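Local coordinates for protoporphyrinogen oxidase (Exiguobacterium sibiricum, PDB 3LOV), which binds FAD and probably oxidises coproporphyrinogen III to coproporphyrin III with molecular oxygen, a step of heme b biosynthesis, at residues A383-Q386 / D387-I391; N369-L372 / V373-D377; S200-E203 / G204-M208. All blocks are in the same frame, centred on the assembly; numbering follows the deposited sequence.

Contact 1 (A383-Q386 / D387-I391)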
loop_
_atom_site.group_PDB
_atom_site.type_symbol
_atom_site.label_atom_id
_atom_site.label_comp_id
_atom_site.label_asym_id
_atom_site.label_seq_id
_atom_site.Cartn_x
_atom_site.Cartn_y
_atom_site.Cartn_z
ATOM N N ALA A 383 17.678 15.413 7.107
ATOM C CA ALA A 383 17.053 15.714 5.826
ATOM C C ALA A 383 15.560 16.031 5.999
ATOM O O ALA A 383 15.065 17.016 5.457
ATOM C CB ALA A 383 17.232 14.542 4.863
ATOM N N VAL A 384 14.855 15.192 6.752
ATOM C CA VAL A 384 13.422 15.412 6.997
ATOM C C VAL A 384 13.212 16.757 7.726
ATOM O O VAL A 384 12.310 17.535 7.372
ATOM C CB VAL A 384 12.758 14.219 7.778
ATOM C CG1 VAL A 384 11.331 14.594 8.290
ATOM C CG2 VAL A 384 12.645 12.997 6.907
ATOM N N LEU A 385 14.040 17.030 8.729
ATOM C CA LEU A 385 13.909 18.280 9.501
ATOM C C LEU A 385 14.139 19.512 8.646
ATOM O O LEU A 385 13.344 20.456 8.696
ATOM C CB LEU A 385 14.838 18.316 10.713
ATOM C CG LEU A 385 14.067 17.909 11.960
ATOM C CD1 LEU A 385 14.950 17.233 13.040
ATOM C CD2 LEU A 385 13.273 19.102 12.483
ATOM N N GLN A 386 15.209 19.503 7.860
ATOM C CA GLN A 386 15.468 20.610 6.951
ATOM C C GLN A 386 14.289 20.870 6.009
ATOM O O GLN A 386 13.951 22.021 5.719
ATOM C CB GLN A 386 16.683 20.321 6.091
ATOM C CG GLN A 386 17.969 20.227 6.864
ATOM C CD GLN A 386 19.183 20.168 5.954
ATOM O OE1 GLN A 386 19.105 20.527 4.766
ATOM N NE2 GLN A 386 20.319 19.734 6.511
ATOM N N ASP A 387 13.715 19.801 5.469
ATOM C CA ASP A 387 12.604 19.961 4.540
ATOM C C ASP A 387 11.495 20.662 5.270
ATOM O O ASP A 387 10.998 21.675 4.804
ATOM C CB ASP A 387 12.112 18.610 3.988
ATOM C CG ASP A 387 13.012 18.045 2.892
ATOM O OD1 ASP A 387 13.924 18.756 2.452
ATOM O OD2 ASP A 387 12.803 16.882 2.453
ATOM N N LEU A 388 11.117 20.148 6.430
ATOM C CA LEU A 388 9.954 20.680 7.122
ATOM C C LEU A 388 10.179 22.130 7.585
ATOM O O LEU A 388 9.294 22.982 7.461
ATOM C CB LEU A 388 9.565 19.786 8.293
ATOM C CG LEU A 388 8.853 18.478 7.905
ATOM C CD1 LEU A 388 8.630 17.583 9.135
ATOM C CD2 LEU A 388 7.508 18.765 7.176
ATOM N N GLU A 389 11.364 22.419 8.090
ATOM C CA GLU A 389 11.648 23.770 8.541
ATOM C C GLU A 389 11.525 24.753 7.377
ATOM O O GLU A 389 11.117 25.887 7.549
ATOM C CB GLU A 389 13.041 23.840 9.189
ATOM C CG GLU A 389 13.121 23.073 10.507
ATOM C CD GLU A 389 14.358 23.388 11.325
ATOM O OE1 GLU A 389 15.421 23.703 10.732
ATOM O OE2 GLU A 389 14.255 23.315 12.570
ATOM N N LYS A 390 11.892 24.316 6.185
ATOM C CA LYS A 390 11.769 25.172 5.032
ATOM C C LYS A 390 10.297 25.297 4.659
ATOM O O LYS A 390 9.815 26.393 4.388
ATOM C CB LYS A 390 12.573 24.623 3.867
ATOM C CG LYS A 390 12.596 25.541 2.659
ATOM C CD LYS A 390 13.237 24.869 1.438
ATOM C CE LYS A 390 13.002 25.716 0.168
ATOM N NZ LYS A 390 13.099 24.938 -1.102
ATOM N N ILE A 391 9.594 24.172 4.627
ATOM C CA ILE A 391 8.176 24.149 4.251
ATOM C C ILE A 391 7.360 24.962 5.258
ATOM O O ILE A 391 6.567 25.818 4.867
ATOM C CB ILE A 391 7.657 22.681 4.129
ATOM C CG1 ILE A 391 8.374 21.950 2.990
ATOM C CG2 ILE A 391 6.139 22.608 3.938
ATOM C CD1 ILE A 391 8.462 20.427 3.223
#

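Contact 2 (N369-L372 / V373-D377)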
loop_
_atom_site.group_PDB
_atom_site.type_symbol
_atom_site.label_atom_id
_atom_site.label_comp_id
_atom_site.label_asym_id
_atom_site.label_seq_id
_atom_site.Cartn_x
_atom_site.Cartn_y
_atom_site.Cartn_z
ATOM N N ASN A 369 14.970 6.219 -6.493
ATOM C CA ASN A 369 15.503 7.328 -5.694
ATOM C C ASN A 369 15.105 7.135 -4.241
ATOM O O ASN A 369 14.106 7.680 -3.788
ATOM C CB ASN A 369 14.941 8.630 -6.304
ATOM C CG ASN A 369 15.352 9.908 -5.568
ATOM O OD1 ASN A 369 16.249 9.922 -4.735
ATOM N ND2 ASN A 369 14.651 11.015 -5.898
ATOM N N ASP A 370 15.841 6.286 -3.530
ATOM C CA ASP A 370 15.484 5.955 -2.150
ATOM C C ASP A 370 16.724 5.750 -1.274
ATOM O O ASP A 370 16.653 5.084 -0.223
ATOM C CB ASP A 370 14.590 4.695 -2.119
ATOM C CG ASP A 370 15.267 3.475 -2.711
ATOM O OD1 ASP A 370 16.405 3.606 -3.150
ATOM O OD2 ASP A 370 14.659 2.381 -2.762
ATOM N N HIS A 371 17.849 6.331 -1.698
ATOM C CA HIS A 371 19.113 6.098 -0.994
ATOM C C HIS A 371 19.057 6.571 0.454
ATOM O O HIS A 371 19.679 5.965 1.304
ATOM C CB HIS A 371 20.279 6.812 -1.702
ATOM C CG HIS A 371 20.446 8.233 -1.288
ATOM N ND1 HIS A 371 19.651 9.247 -1.782
ATOM C CD2 HIS A 371 21.303 8.811 -0.411
ATOM C CE1 HIS A 371 20.017 10.389 -1.228
ATOM N NE2 HIS A 371 21.017 10.151 -0.395
ATOM N N LEU A 372 18.353 7.673 0.727
ATOM C CA LEU A 372 18.195 8.147 2.118
ATOM C C LEU A 372 17.715 7.068 3.072
ATOM O O LEU A 372 18.061 7.132 4.253
ATOM C CB LEU A 372 17.241 9.327 2.245
ATOM C CG LEU A 372 17.834 10.722 2.124
ATOM C CD1 LEU A 372 16.739 11.734 2.405
ATOM C CD2 LEU A 372 19.026 10.904 3.078
ATOM N N VAL A 373 16.942 6.100 2.571
ATOM C CA VAL A 373 16.364 5.049 3.431
ATOM C C VAL A 373 17.463 4.120 4.017
ATOM O O VAL A 373 17.334 3.609 5.141
ATOM C CB VAL A 373 15.313 4.229 2.664
ATOM C CG1 VAL A 373 14.664 3.248 3.575
ATOM C CG2 VAL A 373 14.255 5.161 2.076
ATOM N N HIS A 374 18.555 3.959 3.272
ATOM C CA HIS A 374 19.706 3.171 3.701
ATOM C C HIS A 374 20.719 3.966 4.524
ATOM O O HIS A 374 21.669 3.390 5.008
ATOM C CB HIS A 374 20.424 2.554 2.490
ATOM C CG HIS A 374 19.518 1.822 1.549
ATOM N ND1 HIS A 374 19.361 0.451 1.576
ATOM C CD2 HIS A 374 18.688 2.277 0.576
ATOM C CE1 HIS A 374 18.506 0.092 0.633
ATOM N NE2 HIS A 374 18.067 1.183 0.024
ATOM N N GLU A 375 20.533 5.270 4.685
ATOM C CA GLU A 375 21.452 6.069 5.486
ATOM C C GLU A 375 21.102 5.971 6.961
ATOM O O GLU A 375 20.047 5.468 7.337
ATOM C CB GLU A 375 21.440 7.549 5.062
ATOM C CG GLU A 375 21.875 7.800 3.624
ATOM C CD GLU A 375 23.360 7.461 3.356
ATOM O OE1 GLU A 375 24.166 7.605 4.290
ATOM O OE2 GLU A 375 23.714 7.055 2.213
ATOM N N SER A 376 22.006 6.462 7.792
ATOM C CA SER A 376 21.807 6.489 9.248
ATOM C C SER A 376 20.593 7.302 9.669
ATOM O O SER A 376 20.203 8.233 8.961
ATOM C CB SER A 376 23.034 7.145 9.920
ATOM O OG SER A 376 23.050 8.560 9.720
ATOM N N ASP A 377 20.074 6.994 10.856
ATOM C CA ASP A 377 19.025 7.782 11.511
ATOM C C ASP A 377 19.281 9.297 11.585
ATOM O O ASP A 377 18.346 10.078 11.459
ATOM C CB ASP A 377 18.827 7.316 12.955
ATOM C CG ASP A 377 18.073 6.023 13.059
ATOM O OD1 ASP A 377 17.765 5.417 12.014
ATOM O OD2 ASP A 377 17.789 5.604 14.201
HETATM O O HOH W 1 16.075 0.093 -1.529
HETATM O O HOH W 2 22.454 5.574 0.300
#

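Contact 3 (S200-E203 / G204-M208)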
loop_
_atom_site.group_PDB
_atom_site.type_symbol
_atom_site.label_atom_id
_atom_site.label_comp_id
_atom_site.label_asym_id
_atom_site.label_seq_id
_atom_site.Cartn_x
_atom_site.Cartn_y
_atom_site.Cartn_z
ATOM N N SER A 200 -17.253 11.425 -23.215
ATOM C CA SER A 200 -16.009 12.186 -23.053
ATOM C C SER A 200 -15.516 12.014 -21.621
ATOM O O SER A 200 -16.328 11.772 -20.730
ATOM C CB SER A 200 -16.262 13.686 -23.380
ATOM O OG SER A 200 -17.063 14.315 -22.396
ATOM N N LEU A 201 -14.204 12.164 -21.382
ATOM C CA LEU A 201 -13.664 12.019 -20.034
ATOM C C LEU A 201 -14.218 13.021 -19.024
ATOM O O LEU A 201 -14.553 12.649 -17.876
ATOM C CB LEU A 201 -12.123 12.074 -20.043
ATOM C CG LEU A 201 -11.516 11.906 -18.624
ATOM C CD1 LEU A 201 -11.959 10.600 -17.980
ATOM C CD2 LEU A 201 -9.977 11.982 -18.656
ATOM N N PHE A 202 -14.291 14.295 -19.428
ATOM C CA PHE A 202 -14.870 15.365 -18.602
ATOM C C PHE A 202 -16.307 15.049 -18.136
ATOM O O PHE A 202 -16.626 15.188 -16.965
ATOM C CB PHE A 202 -14.862 16.646 -19.422
ATOM C CG PHE A 202 -15.475 17.840 -18.748
ATOM C CD1 PHE A 202 -14.909 18.376 -17.603
ATOM C CD2 PHE A 202 -16.567 18.487 -19.315
ATOM C CE1 PHE A 202 -15.444 19.516 -17.011
ATOM C CE2 PHE A 202 -17.107 19.637 -18.734
ATOM C CZ PHE A 202 -16.550 20.149 -17.581
ATOM N N GLU A 203 -17.159 14.589 -19.042
ATOM C CA GLU A 203 -18.543 14.236 -18.656
ATOM C C GLU A 203 -18.616 12.887 -17.934
ATOM O O GLU A 203 -19.540 12.628 -17.159
ATOM C CB GLU A 203 -19.468 14.257 -19.867
ATOM C CG GLU A 203 -19.660 15.673 -20.504
ATOM C CD GLU A 203 -20.485 16.681 -19.695
ATOM O OE1 GLU A 203 -21.009 16.343 -18.617
ATOM O OE2 GLU A 203 -20.624 17.840 -20.170
ATOM N N GLY A 204 -17.628 12.039 -18.154
ATOM C CA GLY A 204 -17.534 10.806 -17.384
ATOM C C GLY A 204 -17.230 11.088 -15.924
ATOM O O GLY A 204 -17.870 10.528 -15.029
HETATM N N MSE A 205 -16.254 11.953 -15.672
HETATM C CA MSE A 205 -15.936 12.345 -14.283
HETATM C C MSE A 205 -17.073 13.121 -13.638
HETATM O O MSE A 205 -17.227 13.102 -12.414
HETATM C CB MSE A 205 -14.658 13.179 -14.203
HETATM C CG MSE A 205 -13.431 12.512 -14.776
HETATM SE SE MSE A 205 -13.170 10.713 -14.068
HETATM C CE MSE A 205 -12.905 11.166 -12.208
ATOM N N ARG A 206 -17.851 13.827 -14.448
ATOM C CA ARG A 206 -19.004 14.545 -13.928
ATOM C C ARG A 206 -20.120 13.615 -13.448
ATOM O O ARG A 206 -20.796 13.961 -12.491
ATOM C CB ARG A 206 -19.520 15.583 -14.930
ATOM C CG ARG A 206 -18.648 16.848 -14.943
ATOM C CD ARG A 206 -18.689 17.554 -16.261
ATOM N NE ARG A 206 -19.943 18.257 -16.574
ATOM C CZ ARG A 206 -20.254 19.479 -16.128
ATOM N NH1 ARG A 206 -19.456 20.125 -15.274
ATOM N NH2 ARG A 206 -21.385 20.062 -16.524
ATOM N N LEU A 207 -20.309 12.451 -14.082
ATOM C CA LEU A 207 -21.212 11.416 -13.539
ATOM C C LEU A 207 -20.802 10.992 -12.120
ATOM O O LEU A 207 -21.650 10.626 -11.327
ATOM C CB LEU A 207 -21.200 10.154 -14.412
ATOM C CG LEU A 207 -21.771 10.194 -15.822
ATOM C CD1 LEU A 207 -21.771 8.801 -16.327
ATOM C CD2 LEU A 207 -23.185 10.813 -15.842
HETATM N N MSE A 208 -19.494 11.034 -11.828
HETATM C CA MSE A 208 -18.918 10.606 -10.530
HETATM C C MSE A 208 -18.876 11.686 -9.442
HETATM O O MSE A 208 -18.302 11.440 -8.380
HETATM C CB MSE A 208 -17.465 10.101 -10.728
HETATM C CG MSE A 208 -17.301 8.863 -11.621
HETATM SE SE MSE A 208 -15.406 8.301 -11.919
HETATM C CE MSE A 208 -14.905 8.133 -9.976
HETATM O O HOH W 3 -22.498 19.222 -19.093
#

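Contact 1 (A383-Q386 / D387-I391)
Val384 and Leu388, one helical turn apart, lie side by side and point the same way, with CG1 of Val384 meeting CD1 of Leu388 at 4.1 Å. For Val384 the torsion matters: CG1 stands anti to the backbone N (chi1 168°), which sends that methyl forward along the helix to its neighbour. Leu388 also folds back over the turn before it, its CG 3.6 Å from Val384 O. They belong to the apolar side of helix 377-392, which rests on strands 307-318, 340-345 and 357-364 through Met315, Ile340 and Leu360 among others.

The acidic chains on either side of Leu388, Asp387 and Glu389, leave in different directions. Asp387 keeps its carboxylate back beside the preceding turn, CG 3.4 Å from Ala383 O, and OD2 accepts a hydrogen bond from Ile340 N. Glu389 lays CG against Leu385 O at 3.2 Å, then runs out extended until OE2 accepts from Leu396 N.

Underneath runs the regular alpha-helical bonding. Glu389 N gives Leu385 O the straightest of the four bonds, 2.9 Å long with an N-H...O angle of 167°, while Lys390 N to Gln386 O is more bent at 150°.

Hydrocarbon packing and a carboxylate-to-amide bond thus both join the helix to strand 340-345, the buried carboxylate of Asp387 being satisfied at the strand's start, while Glu389 holds the loop at Leu396.

Contact 2 (N369-L372 / V373-D377)
The backbone from Asp370 to Glu375 winds through three successive i to i+3 hydrogen bonds, Val373 N to Asp370 O and His374 N to His371 O at 3.0 Å each and Glu375 N to Leu372 O at 3.1 Å, every donor standing well above the plane of its carbonyl. Val373 turns back over the start of this coil, its CG2 3.3 Å from Asp370 O. His374 brings ring carbon CD2 to the same carbonyl, 3.6 Å from Asp370 O, while His371 O lies at the ring edge. A water bridges the ring to the aspartate, 2.8 Å from His374 NE2 and donating to Asp370 OD2, which also accepts from Ser309 N.

These repeated turns bring the chain from strand 357-364 to helix 377-392, whose N-cap is Ser376: its OG receives Val379 N. Arg405 on strand 400-411 secures the exit from the turns, donating to Val373 O and Glu375 O and forming a salt bridge with Asp377.

On the outer side, His371 and Glu375 pass each other at a slant, ring and carboxylate planes 63° apart, and OE2 approaches the ring edge 4.0 Å from CD2. The glutamate chain is bent at chi2 (-66°), which folds its carboxylate back over the turn, where a second water donates both to Glu375 OE2 at 2.7 Å and to His371 O. Leu372 packs instead on Val379, Leu380 and Ala383 of the following helix.

Contact 3 (S200-E203 / G204-M208)
Arg206 meets Phe202 with its aliphatic chain and Glu203 with its guanidinium edge. Its CD lies over the centre of the Phe202 ring, 3.6 Å from the centroid and 12° off the normal, a CH-pi contact on the ring face. The guanidinium continues past the rim of that ring, its plane only 17° from the ring plane. NE donates to Glu203 OE1 at 3.0 Å in a salt bridge; the oxygen lies in the guanidinium plane, whereas the nitrogen meets the carboxylate from above. A water closes the other side of the pair, donating to Glu203 OE2 and accepting from Arg206 NH2 at 2.9 Å.

A bend at chi2 (-71°) curls Glu203 forward to reach NE, and a bend at chi3 in Arg206 leaves NH1 donating to Thr111 O, a bond that holds the far end of the guanidinium.

All this rides on the short helix 201-207, which Ser200 N-caps through a weak bond from Glu203 N to Ser200 OG. Regular i to i+4 bonds follow, among them Gly204 N to Ser200 O and Met205 N to Leu201 O, both 2.9 Å.

Round on the buried side, Leu201 and Met205, a selenomethionine, run alongside each other, with Leu201 CD1 4.0 Å from Met205 CG. Leu201 beds against Tyr153, Arg157 and Leu158 of helix 150-158; Met205 reaches Phe191 of helix 189-198, and both side chains touch Ile109 of strand 109-110.

In the fold
Each contact is local, within one continuous run of chain, so none closes a long loop and the three follow in series without nesting or crossing. Contact 3 comes first, on helix 201-207, where it packs among helices 150-158 and 189-198 and the short strands 105-106 and 109-110. Well over a hundred residues later, contact 2 leads from strand 357-364 into helix 377-392, and contact 1 lies further along that helix. These two touch, Leu372 CD1 meeting Ala383 CB at 3.8 Å, and both border the mixed seven-stranded sheet. Contact 3 is remote from them, its nearest atoms about 27 Å from those of contact 1.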